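Local coordinates for protein ACDH-11, isoform b (Caenorhabditis elegans, PDB 4Y9J), which belongs to the acyl-CoA dehydrogenase family of flavoproteins and binds flavin-adenine dinucleotide within a four-chain assembly, at residues B[270-275]-B[285-290]; B[76-81]-B[91-96]; B[143-148]-B[224-229]. One frame throughout, in Å; residues are numbered along the deposited sequence.

All three contacts lie close together, their centres 12 to 15 Å apart, where the N-terminal helical region meets the middle beta domain. Interactions 1 and 3 share a sheet, because strands 285-298 and 214-225 are neighbours in it. Their centres are about 14 Å apart, and T285 OG1 of interaction 1 lies 2.8 Å from S225 OG of interaction 3, a probable hydrogen bond beside the FAD. Interaction 2 is a surface hairpin that packs on both. L79 CD2 meets M271 O of interaction 1 at 3.6 Å, and L92 CD2 meets V227 CG2 of interaction 3 at 3.9 Å. Interaction 2 lies farther from the flavin, with the side chain of P77 about 11 Å from FAD.

Interaction 1 of 3, residues B[270-275]-B[285-290]; sequences QMVRLK and TAELLL
Strand 270-274 runs antiparallel to strand 285-290 in a beta hairpin, with the two segment axes 4.6 Å apart at their closest. Q270 and L289 form a hydrogen-bonded pair, with L289 N 2.9 Å from Q270 O. The register then slips at a beta bulge, where V272 and R273 both face E287. V272 N donates to E287 O at 2.8 Å, and E287 N donates to R273 O. K275 N continues the ladder to T285 O.

E287 carries the main side-chain contact. R273 NH1 reaches E287 OE2 at 2.8 Å on its syn side, 32° out of the carboxylate plane. K275 NZ reaches E287 OE2 at 2.7 Å from the opposite face of that plane. Both bonds are salt bridges, and the two positive charges would favour an ionised carboxylate. The guanidinium and carboxylate planes are turned 73° apart. R273 CG sits between the backbone N and the carbonyl carbon (chi1 65°), which puts CG 3.7 Å from E287 CD. Y220 OH bonds E287 OE1, while D429 of the third subunit takes R273 NH2 in a further salt bridge.

M271, L274, A286 and L288 share the face away from the E287 cluster, and their contacts are apolar. M271 and L288 lie side by side, with M271 CG 3.8 Å from L288 CD2. L274 CD2 rests 3.9 Å from A286 CB.

T285 touches FAD, and its OG1 bonds K277 NZ. Strand 285-298 also pairs with strand 214-225, whose W222 and F223 make cation-pi contacts with K275.

Interaction 2 of 3, residues B[76-81]-B[91-96]; sequences QPRLEH and KLIVCN
A two-stranded antiparallel beta hairpin joins R78, L79 and E80 to I93, L92 and K91. R78 and I93 form one hydrogen-bonded pair, with I93 N 2.7 Å from R78 O in a nearly straight bond. E80 and K91 form the next, with K91 N 2.8 Å from E80 O. A water at the open end bridges Q76 O and I93 O, 2.9 Å from each.

I93 CD1 lies against both charged ends, 3.4 Å from R78 NH1 and 3.4 Å from E80 OE2. I93 CG2 lies over one face of the R78 guanidinium, toward its rim. E80 OE2 lies at the edge of that group, in its plane, as a long salt bridge. E80 and K91 lie side by side and point the same way. K91 bends at chi3 (91°), which brings CE to 3.5 Å from E80 OE1. K91 NZ makes a long salt bridge to the same oxygen, at 3.9 Å. A stronger partner of R78 is E75 of the second subunit, which takes NH2.

L79 and L92 lie on the opposite face from these charges. L79 packs on M271 and L274 of strand 269-274, and L92 packs on V227 and D228. Past the hairpin, C95 is the N-cap of helix 96-107.

Interaction 3 of 3, residues B[143-148]-B[224-229]; sequences SCPMAM and SSAVDA. With FAD (flavin-adenine dinucleotide), chain E.
A226, S225 and M148 bury the most surface where helix 143-158 meets the end of strand 214-225. The methyl of A226 points toward the helix and meets two of its side chains. A226 CB is 3.9 Å from P145 CB and 3.9 Å from M148 CE. M148 bends at chi3 (-60°), and its CE also lies 3.7 Å from S225 O. S225 meets the helix through its CB, which is 4.0 Å from C144 SG. The contact is by van der Waals packing.

The polar groups of S225 serve the flavin instead. S225 N donates to FAD O4 at 2.7 Å in a nearly straight bond. S225 OG donates to FAD N5, also at 2.7 Å, and is bonded to T285 OG1 as well. One residue therefore holds two neighbouring acceptors of the isoalloxazine ring while its CB packs on the helix. C144 also touches the ligand UCC, as do S143 and A147.

After S225 the chain enters a type I beta turn from A226 to A229, and D228 forms a salt bridge with K102. The arrangement belongs to the acyl-CoA dehydrogenase fold, in which N-terminal helices pack against the middle beta domain beside the flavin.

Interaction 1 of 3, residues B[270-275]-B[285-290]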
loop_
_atom_site.group_PDB
_atom_site.type_symbol
_atom_site.label_atom_id
_atom_site.label_comp_id
_atom_site.label_asym_id
_atom_site.label_seq_id
_atom_site.Cartn_x
_atom_site.Cartn_y
_atom_site.Cartn_z
ATOM N N GLN B 270 -3.065 -22.674 -12.108
ATOM C CA GLN B 270 -3.493 -21.650 -11.159
ATOM C C GLN B 270 -2.266 -21.019 -10.589
ATOM O O GLN B 270 -1.226 -21.729 -10.321
ATOM C CB GLN B 270 -4.333 -22.243 -10.005
ATOM C CG GLN B 270 -5.790 -22.427 -10.372
ATOM C CD GLN B 270 -6.606 -22.886 -9.168
ATOM O OE1 GLN B 270 -6.079 -23.025 -8.102
ATOM N NE2 GLN B 270 -7.819 -23.171 -9.376
ATOM N N MET B 271 -2.288 -19.711 -10.441
ATOM C CA MET B 271 -1.168 -19.050 -9.861
ATOM C C MET B 271 -1.431 -18.937 -8.358
ATOM O O MET B 271 -2.347 -18.217 -7.885
ATOM C CB MET B 271 -0.982 -17.681 -10.465
ATOM C CG MET B 271 -0.807 -17.606 -11.991
ATOM S SD MET B 271 -0.249 -15.947 -12.501
ATOM C CE MET B 271 -0.514 -16.161 -14.248
ATOM N N VAL B 272 -0.632 -19.612 -7.582
ATOM C CA VAL B 272 -0.858 -19.659 -6.147
ATOM C C VAL B 272 -0.555 -18.324 -5.506
ATOM O O VAL B 272 -1.335 -17.892 -4.655
ATOM C CB VAL B 272 -0.047 -20.817 -5.488
ATOM C CG1 VAL B 272 -0.265 -20.842 -3.975
ATOM C CG2 VAL B 272 -0.459 -22.146 -6.078
ATOM N N ARG B 273 0.584 -17.716 -5.826
ATOM C CA ARG B 273 0.998 -16.409 -5.372
ATOM C C ARG B 273 2.114 -15.857 -6.214
ATOM O O ARG B 273 2.738 -16.607 -6.958
ATOM C CB ARG B 273 1.457 -16.458 -3.878
ATOM C CG ARG B 273 2.694 -17.307 -3.764
ATOM C CD ARG B 273 2.989 -17.766 -2.357
ATOM N NE ARG B 273 3.498 -16.695 -1.639
ATOM C CZ ARG B 273 4.776 -16.534 -1.295
ATOM N NH1 ARG B 273 5.670 -17.402 -1.594
ATOM N NH2 ARG B 273 5.115 -15.476 -0.579
ATOM N N LEU B 274 2.351 -14.552 -6.140
ATOM C CA LEU B 274 3.557 -13.983 -6.635
ATOM C C LEU B 274 4.613 -13.999 -5.526
ATOM O O LEU B 274 4.246 -13.779 -4.336
ATOM C CB LEU B 274 3.411 -12.575 -7.172
ATOM C CG LEU B 274 2.437 -12.463 -8.344
ATOM C CD1 LEU B 274 2.353 -10.989 -8.774
ATOM C CD2 LEU B 274 2.772 -13.410 -9.460
ATOM N N LYS B 275 5.862 -14.271 -5.895
ATOM C CA LYS B 275 6.954 -14.135 -4.927
ATOM C C LYS B 275 7.149 -12.683 -4.495
ATOM O O LYS B 275 6.931 -11.707 -5.239
ATOM C CB LYS B 275 8.274 -14.650 -5.502
ATOM C CG LYS B 275 8.302 -16.094 -5.955
ATOM C CD LYS B 275 8.078 -17.060 -4.779
ATOM C CE LYS B 275 8.341 -18.435 -5.304
ATOM N NZ LYS B 275 8.200 -19.474 -4.277
ATOM N N THR B 285 7.042 -13.228 -10.836
ATOM C CA THR B 285 7.478 -14.609 -10.594
ATOM C C THR B 285 6.436 -15.236 -9.710
ATOM O O THR B 285 6.153 -14.767 -8.604
ATOM C CB THR B 285 8.894 -14.657 -9.954
ATOM O OG1 THR B 285 9.870 -14.008 -10.789
ATOM C CG2 THR B 285 9.306 -16.073 -9.599
ATOM N N ALA B 286 5.852 -16.341 -10.167
ATOM C CA ALA B 286 4.770 -17.011 -9.460
ATOM C C ALA B 286 5.104 -18.390 -9.022
ATOM O O ALA B 286 6.063 -19.035 -9.515
ATOM C CB ALA B 286 3.543 -17.074 -10.406
ATOM N N GLU B 287 4.296 -18.911 -8.125
ATOM C CA GLU B 287 4.189 -20.340 -7.917
ATOM C C GLU B 287 2.969 -20.829 -8.700
ATOM O O GLU B 287 1.884 -20.232 -8.600
ATOM C CB GLU B 287 3.987 -20.682 -6.450
ATOM C CG GLU B 287 5.113 -20.144 -5.567
ATOM C CD GLU B 287 4.877 -20.250 -4.073
ATOM O OE1 GLU B 287 3.979 -21.035 -3.627
ATOM O OE2 GLU B 287 5.642 -19.517 -3.372
ATOM N N LEU B 288 3.139 -21.917 -9.401
ATOM C CA LEU B 288 2.096 -22.497 -10.276
ATOM C C LEU B 288 1.671 -23.845 -9.827
ATOM O O LEU B 288 2.502 -24.770 -9.679
ATOM C CB LEU B 288 2.547 -22.553 -11.755
ATOM C CG LEU B 288 3.033 -21.237 -12.369
ATOM C CD1 LEU B 288 3.474 -21.573 -13.795
ATOM C CD2 LEU B 288 2.043 -20.142 -12.300
ATOM N N LEU B 289 0.365 -24.035 -9.737
ATOM C CA LEU B 289 -0.195 -25.325 -9.520
ATOM C C LEU B 289 -0.770 -25.799 -10.830
ATOM O O LEU B 289 -1.765 -25.224 -11.340
ATOM C CB LEU B 289 -1.201 -25.315 -8.366
ATOM C CG LEU B 289 -2.008 -26.578 -8.099
ATOM C CD1 LEU B 289 -1.139 -27.785 -7.794
ATOM C CD2 LEU B 289 -3.013 -26.486 -6.940
ATOM N N LEU B 290 -0.177 -26.867 -11.340
ATOM C CA LEU B 290 -0.550 -27.539 -12.606
ATOM C C LEU B 290 -1.478 -28.681 -12.322
ATOM O O LEU B 290 -1.141 -29.653 -11.605
ATOM C CB LEU B 290 0.662 -28.057 -13.357
ATOM C CG LEU B 290 1.491 -27.099 -14.237
ATOM C CD1 LEU B 290 1.718 -25.732 -13.723
ATOM C CD2 LEU B 290 2.822 -27.680 -14.621
HETATM O O HOH W 1 6.727 -11.665 -8.399
#

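Interaction 2 of 3, residues B[76-81]-B[91-96]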
loop_
_atom_site.group_PDB
_atom_site.type_symbol
_atom_site.label_atom_id
_atom_site.label_comp_id
_atom_site.label_asym_id
_atom_site.label_seq_id
_atom_site.Cartn_x
_atom_site.Cartn_y
_atom_site.Cartn_z
ATOM N N GLN B 76 4.835 -2.408 -9.520
ATOM C CA GLN B 76 5.135 -3.829 -9.582
ATOM C C GLN B 76 3.923 -4.675 -9.858
ATOM O O GLN B 76 2.814 -4.250 -9.636
ATOM C CB GLN B 76 5.733 -4.217 -8.231
ATOM C CG GLN B 76 7.051 -3.490 -8.010
ATOM C CD GLN B 76 7.559 -3.583 -6.548
ATOM O OE1 GLN B 76 7.150 -4.465 -5.765
ATOM N NE2 GLN B 76 8.492 -2.717 -6.236
ATOM N N PRO B 77 4.117 -5.870 -10.378
ATOM C CA PRO B 77 2.998 -6.731 -10.746
ATOM C C PRO B 77 2.161 -7.158 -9.554
ATOM O O PRO B 77 2.705 -7.333 -8.442
ATOM C CB PRO B 77 3.670 -7.984 -11.334
ATOM C CG PRO B 77 5.080 -7.684 -11.399
ATOM C CD PRO B 77 5.421 -6.429 -10.764
ATOM N N ARG B 78 0.899 -7.404 -9.808
ATOM C CA ARG B 78 -0.026 -7.906 -8.812
ATOM C C ARG B 78 -0.841 -9.013 -9.401
ATOM O O ARG B 78 -0.945 -9.162 -10.630
ATOM C CB ARG B 78 -0.994 -6.778 -8.319
ATOM C CG ARG B 78 -0.261 -5.584 -7.755
ATOM C CD ARG B 78 -1.210 -4.446 -7.274
ATOM N NE ARG B 78 -1.575 -3.443 -8.293
ATOM C CZ ARG B 78 -2.789 -3.362 -8.839
ATOM N NH1 ARG B 78 -3.729 -4.259 -8.534
ATOM N NH2 ARG B 78 -3.076 -2.391 -9.707
ATOM N N LEU B 79 -1.378 -9.851 -8.523
ATOM C CA LEU B 79 -2.170 -11.033 -8.856
ATOM C C LEU B 79 -3.492 -11.001 -8.119
ATOM O O LEU B 79 -3.512 -10.749 -6.889
ATOM C CB LEU B 79 -1.397 -12.307 -8.496
ATOM C CG LEU B 79 -2.159 -13.599 -8.566
ATOM C CD1 LEU B 79 -2.581 -13.861 -10.013
ATOM C CD2 LEU B 79 -1.367 -14.789 -7.970
ATOM N N GLU B 80 -4.599 -11.170 -8.827
ATOM C CA GLU B 80 -5.920 -11.343 -8.220
ATOM C C GLU B 80 -6.479 -12.653 -8.561
ATOM O O GLU B 80 -6.732 -12.942 -9.729
ATOM C CB GLU B 80 -6.885 -10.282 -8.705
ATOM C CG GLU B 80 -6.458 -8.898 -8.272
ATOM C CD GLU B 80 -7.303 -7.739 -8.808
ATOM O OE1 GLU B 80 -8.267 -7.939 -9.579
ATOM O OE2 GLU B 80 -6.939 -6.595 -8.467
ATOM N N HIS B 81 -6.686 -13.468 -7.543
ATOM C CA HIS B 81 -7.168 -14.812 -7.737
ATOM C C HIS B 81 -8.555 -14.837 -8.317
ATOM O O HIS B 81 -8.800 -15.627 -9.226
ATOM C CB HIS B 81 -7.205 -15.636 -6.432
ATOM C CG HIS B 81 -5.849 -15.984 -5.864
ATOM N ND1 HIS B 81 -4.758 -16.349 -6.638
ATOM C CD2 HIS B 81 -5.434 -16.084 -4.572
ATOM C CE1 HIS B 81 -3.723 -16.619 -5.857
ATOM N NE2 HIS B 81 -4.098 -16.447 -4.601
ATOM N N LYS B 91 -5.929 -13.211 -12.392
ATOM C CA LYS B 91 -5.624 -12.056 -13.234
ATOM C C LYS B 91 -4.284 -11.466 -12.814
ATOM O O LYS B 91 -4.111 -11.074 -11.656
ATOM C CB LYS B 91 -6.746 -11.020 -13.129
ATOM C CG LYS B 91 -6.443 -9.762 -13.939
ATOM C CD LYS B 91 -7.684 -8.934 -14.223
ATOM C CE LYS B 91 -7.801 -7.942 -13.097
ATOM N NZ LYS B 91 -8.946 -7.007 -13.328
ATOM N N LEU B 92 -3.347 -11.417 -13.751
ATOM C CA LEU B 92 -2.041 -10.797 -13.507
ATOM C C LEU B 92 -2.113 -9.376 -13.988
ATOM O O LEU B 92 -2.496 -9.147 -15.145
ATOM C CB LEU B 92 -1.032 -11.574 -14.315
ATOM C CG LEU B 92 0.415 -11.209 -14.140
ATOM C CD1 LEU B 92 0.878 -11.531 -12.731
ATOM C CD2 LEU B 92 1.256 -11.990 -15.142
ATOM N N ILE B 93 -1.809 -8.424 -13.117
ATOM C CA ILE B 93 -1.843 -7.025 -13.421
ATOM C C ILE B 93 -0.431 -6.515 -13.528
ATOM O O ILE B 93 0.305 -6.496 -12.535
ATOM C CB ILE B 93 -2.587 -6.255 -12.367
ATOM C CG1 ILE B 93 -4.076 -6.726 -12.319
ATOM C CG2 ILE B 93 -2.555 -4.763 -12.706
ATOM C CD1 ILE B 93 -4.732 -6.420 -10.991
ATOM N N VAL B 94 -0.004 -6.174 -14.736
ATOM C CA VAL B 94 1.387 -5.683 -14.930
ATOM C C VAL B 94 1.317 -4.302 -15.579
ATOM O O VAL B 94 0.378 -4.009 -16.334
ATOM C CB VAL B 94 2.345 -6.616 -15.692
ATOM C CG1 VAL B 94 2.191 -8.081 -15.328
ATOM C CG2 VAL B 94 2.186 -6.451 -17.136
ATOM N N CYS B 95 2.279 -3.471 -15.283
ATOM C CA CYS B 95 2.248 -2.095 -15.751
ATOM C C CYS B 95 2.387 -2.028 -17.280
ATOM O O CYS B 95 2.924 -2.937 -17.906
ATOM C CB CYS B 95 3.304 -1.251 -15.093
ATOM S SG CYS B 95 5.016 -1.529 -15.467
ATOM N N ASN B 96 1.907 -0.920 -17.838
ATOM C CA ASN B 96 1.998 -0.695 -19.254
ATOM C C ASN B 96 3.438 -0.682 -19.722
ATOM O O ASN B 96 3.757 -1.171 -20.841
ATOM C CB ASN B 96 1.352 0.625 -19.649
ATOM C CG ASN B 96 -0.140 0.537 -19.698
ATOM O OD1 ASN B 96 -0.743 -0.568 -19.660
ATOM N ND2 ASN B 96 -0.777 1.699 -19.861
HETATM O O HOH W 2 0.881 -3.779 -11.772
#

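Interaction 3 of 3, residues B[143-148]-B[224-229]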
loop_
_atom_site.group_PDB
_atom_site.type_symbol
_atom_site.label_atom_id
_atom_site.label_comp_id
_atom_site.label_asym_id
_atom_site.label_seq_id
_atom_site.Cartn_x
_atom_site.Cartn_y
_atom_site.Cartn_z
ATOM N N SER B 143 15.044 -8.295 -19.465
ATOM C CA SER B 143 16.118 -9.176 -19.712
ATOM C C SER B 143 15.830 -10.614 -19.384
ATOM O O SER B 143 16.403 -11.489 -20.009
ATOM C CB SER B 143 17.342 -8.705 -18.902
ATOM O OG SER B 143 16.901 -8.421 -17.544
ATOM N N CYS B 144 15.049 -10.908 -18.339
ATOM C CA CYS B 144 14.777 -12.291 -17.975
ATOM C C CYS B 144 13.939 -13.058 -19.011
ATOM O O CYS B 144 14.420 -14.058 -19.574
ATOM C CB CYS B 144 14.212 -12.346 -16.557
ATOM S SG CYS B 144 13.361 -13.837 -16.132
ATOM N N PRO B 145 12.768 -12.558 -19.388
ATOM C CA PRO B 145 12.092 -13.245 -20.464
ATOM C C PRO B 145 12.870 -13.209 -21.783
ATOM O O PRO B 145 12.719 -14.143 -22.554
ATOM C CB PRO B 145 10.755 -12.538 -20.586
ATOM C CG PRO B 145 10.943 -11.257 -19.848
ATOM C CD PRO B 145 11.894 -11.554 -18.756
ATOM N N MET B 146 13.708 -12.190 -22.051
ATOM C CA MET B 146 14.503 -12.254 -23.292
ATOM C C MET B 146 15.481 -13.457 -23.235
ATOM O O MET B 146 15.662 -14.151 -24.250
ATOM C CB MET B 146 15.254 -10.953 -23.568
ATOM C CG MET B 146 14.375 -9.770 -23.887
ATOM S SD MET B 146 13.389 -10.112 -25.379
ATOM C CE MET B 146 11.731 -10.164 -24.850
ATOM N N ALA B 147 16.073 -13.708 -22.083
ATOM C CA ALA B 147 16.979 -14.859 -21.928
ATOM C C ALA B 147 16.282 -16.177 -22.231
ATOM O O ALA B 147 16.803 -17.001 -22.967
ATOM C CB ALA B 147 17.593 -14.922 -20.569
ATOM N N MET B 148 15.136 -16.355 -21.597
ATOM C CA MET B 148 14.374 -17.553 -21.711
ATOM C C MET B 148 13.807 -17.730 -23.116
ATOM O O MET B 148 13.671 -18.870 -23.546
ATOM C CB MET B 148 13.279 -17.611 -20.695
ATOM C CG MET B 148 13.804 -17.761 -19.305
ATOM S SD MET B 148 12.536 -17.975 -18.033
ATOM C CE MET B 148 11.607 -16.515 -18.189
ATOM N N SER B 224 8.318 -19.617 -11.085
ATOM C CA SER B 224 8.011 -19.480 -12.545
ATOM C C SER B 224 7.993 -18.018 -12.911
ATOM O O SER B 224 6.995 -17.323 -12.673
ATOM C CB SER B 224 6.631 -20.094 -12.810
ATOM O OG SER B 224 6.658 -21.454 -12.591
ATOM N N SER B 225 9.105 -17.528 -13.405
ATOM C CA SER B 225 9.257 -16.165 -13.814
ATOM C C SER B 225 8.644 -15.857 -15.185
ATOM O O SER B 225 8.554 -16.708 -16.042
ATOM C CB SER B 225 10.738 -15.790 -13.800
ATOM O OG SER B 225 11.226 -15.730 -12.483
ATOM N N ALA B 226 8.169 -14.611 -15.335
ATOM C CA ALA B 226 7.555 -14.106 -16.572
ATOM C C ALA B 226 6.356 -14.928 -16.927
ATOM O O ALA B 226 6.215 -15.431 -18.059
ATOM C CB ALA B 226 8.564 -14.076 -17.715
ATOM N N VAL B 227 5.435 -15.081 -15.959
ATOM C CA VAL B 227 4.156 -15.759 -16.234
ATOM C C VAL B 227 3.179 -14.990 -17.158
ATOM O O VAL B 227 2.139 -15.504 -17.497
ATOM C CB VAL B 227 3.417 -16.178 -14.913
ATOM C CG1 VAL B 227 4.028 -17.400 -14.311
ATOM C CG2 VAL B 227 3.374 -15.089 -13.918
ATOM N N ASP B 228 3.551 -13.787 -17.563
ATOM C CA ASP B 228 2.934 -13.093 -18.661
ATOM C C ASP B 228 3.418 -13.662 -20.077
ATOM O O ASP B 228 2.945 -13.153 -21.115
ATOM C CB ASP B 228 3.295 -11.631 -18.620
ATOM C CG ASP B 228 4.780 -11.419 -18.693
ATOM O OD1 ASP B 228 5.551 -11.940 -17.835
ATOM O OD2 ASP B 228 5.234 -10.709 -19.600
ATOM N N ALA B 229 4.321 -14.638 -20.083
ATOM C CA ALA B 229 4.842 -15.199 -21.348
ATOM C C ALA B 229 3.773 -16.027 -22.091
ATOM O O ALA B 229 2.698 -16.317 -21.535
ATOM C CB ALA B 229 5.993 -16.086 -21.059
HETATM P PA FAD E . 19.157 -25.224 -3.373
HETATM O O1A FAD E . 19.775 -26.180 -4.393
HETATM O O2A FAD E . 18.192 -25.817 -2.332
HETATM O O5B FAD E . 20.318 -24.593 -2.443
HETATM C C5B FAD E . 21.388 -23.888 -3.062
HETATM C C4B FAD E . 22.602 -24.070 -2.195
HETATM O O4B FAD E . 22.832 -25.495 -2.156
HETATM C C3B FAD E . 23.826 -23.385 -2.711
HETATM O O3B FAD E . 24.849 -23.209 -1.659
HETATM C C2B FAD E . 24.369 -24.499 -3.586
HETATM O O2B FAD E . 25.765 -24.318 -3.874
HETATM C C1B FAD E . 24.119 -25.732 -2.684
HETATM N N9A FAD E . 24.205 -26.994 -3.442
HETATM C C8A FAD E . 23.246 -27.527 -4.262
HETATM N N7A FAD E . 23.718 -28.671 -4.838
HETATM C C5A FAD E . 24.973 -28.901 -4.341
HETATM C C6A FAD E . 26.006 -29.924 -4.525
HETATM N N6A FAD E . 25.773 -30.987 -5.345
HETATM N N1A FAD E . 27.162 -29.762 -3.835
HETATM C C2A FAD E . 27.389 -28.705 -3.047
HETATM N N3A FAD E . 26.497 -27.739 -2.824
HETATM C C4A FAD E . 25.292 -27.794 -3.438
HETATM N N1 FAD E . 13.555 -21.498 -11.564
HETATM C C2 FAD E . 12.805 -21.854 -12.650
HETATM O O2 FAD E . 12.859 -23.058 -13.015
HETATM N N3 FAD E . 12.144 -21.023 -13.383
HETATM C C4 FAD E . 12.021 -19.736 -13.160
HETATM O O4 FAD E . 11.360 -19.015 -13.873
HETATM C C4X FAD E . 12.795 -19.245 -11.964
HETATM N N5 FAD E . 12.606 -17.904 -11.583
HETATM C C5X FAD E . 13.366 -17.569 -10.428
HETATM C C6 FAD E . 13.256 -16.198 -10.047
HETATM C C7 FAD E . 14.013 -15.757 -8.910
HETATM C C7M FAD E . 13.888 -14.303 -8.589
HETATM C C8 FAD E . 14.778 -16.732 -8.160
HETATM C C8M FAD E . 15.565 -16.274 -6.921
HETATM C C9 FAD E . 14.887 -18.070 -8.522
HETATM C C9A FAD E . 14.151 -18.532 -9.662
HETATM N N10 FAD E . 14.212 -19.853 -10.009
HETATM C C10 FAD E . 13.489 -20.229 -11.168
HETATM C "C1'" FAD E . 14.890 -20.813 -9.215
HETATM C "C2'" FAD E . 16.417 -20.939 -9.283
HETATM O "O2'" FAD E . 16.857 -21.608 -10.449
HETATM C "C3'" FAD E . 16.885 -21.699 -8.045
HETATM O "O3'" FAD E . 16.589 -20.847 -6.966
HETATM C "C4'" FAD E . 18.363 -22.036 -8.129
HETATM O "O4'" FAD E . 18.643 -22.910 -9.224
HETATM C "C5'" FAD E . 18.862 -22.634 -6.808
HETATM O "O5'" FAD E . 18.093 -23.866 -6.494
HETATM P P FAD E . 17.263 -23.892 -5.055
HETATM O O1P FAD E . 16.527 -22.617 -4.943
HETATM O O2P FAD E . 16.550 -25.219 -4.982
HETATM O O3P FAD E . 18.491 -23.910 -3.973
#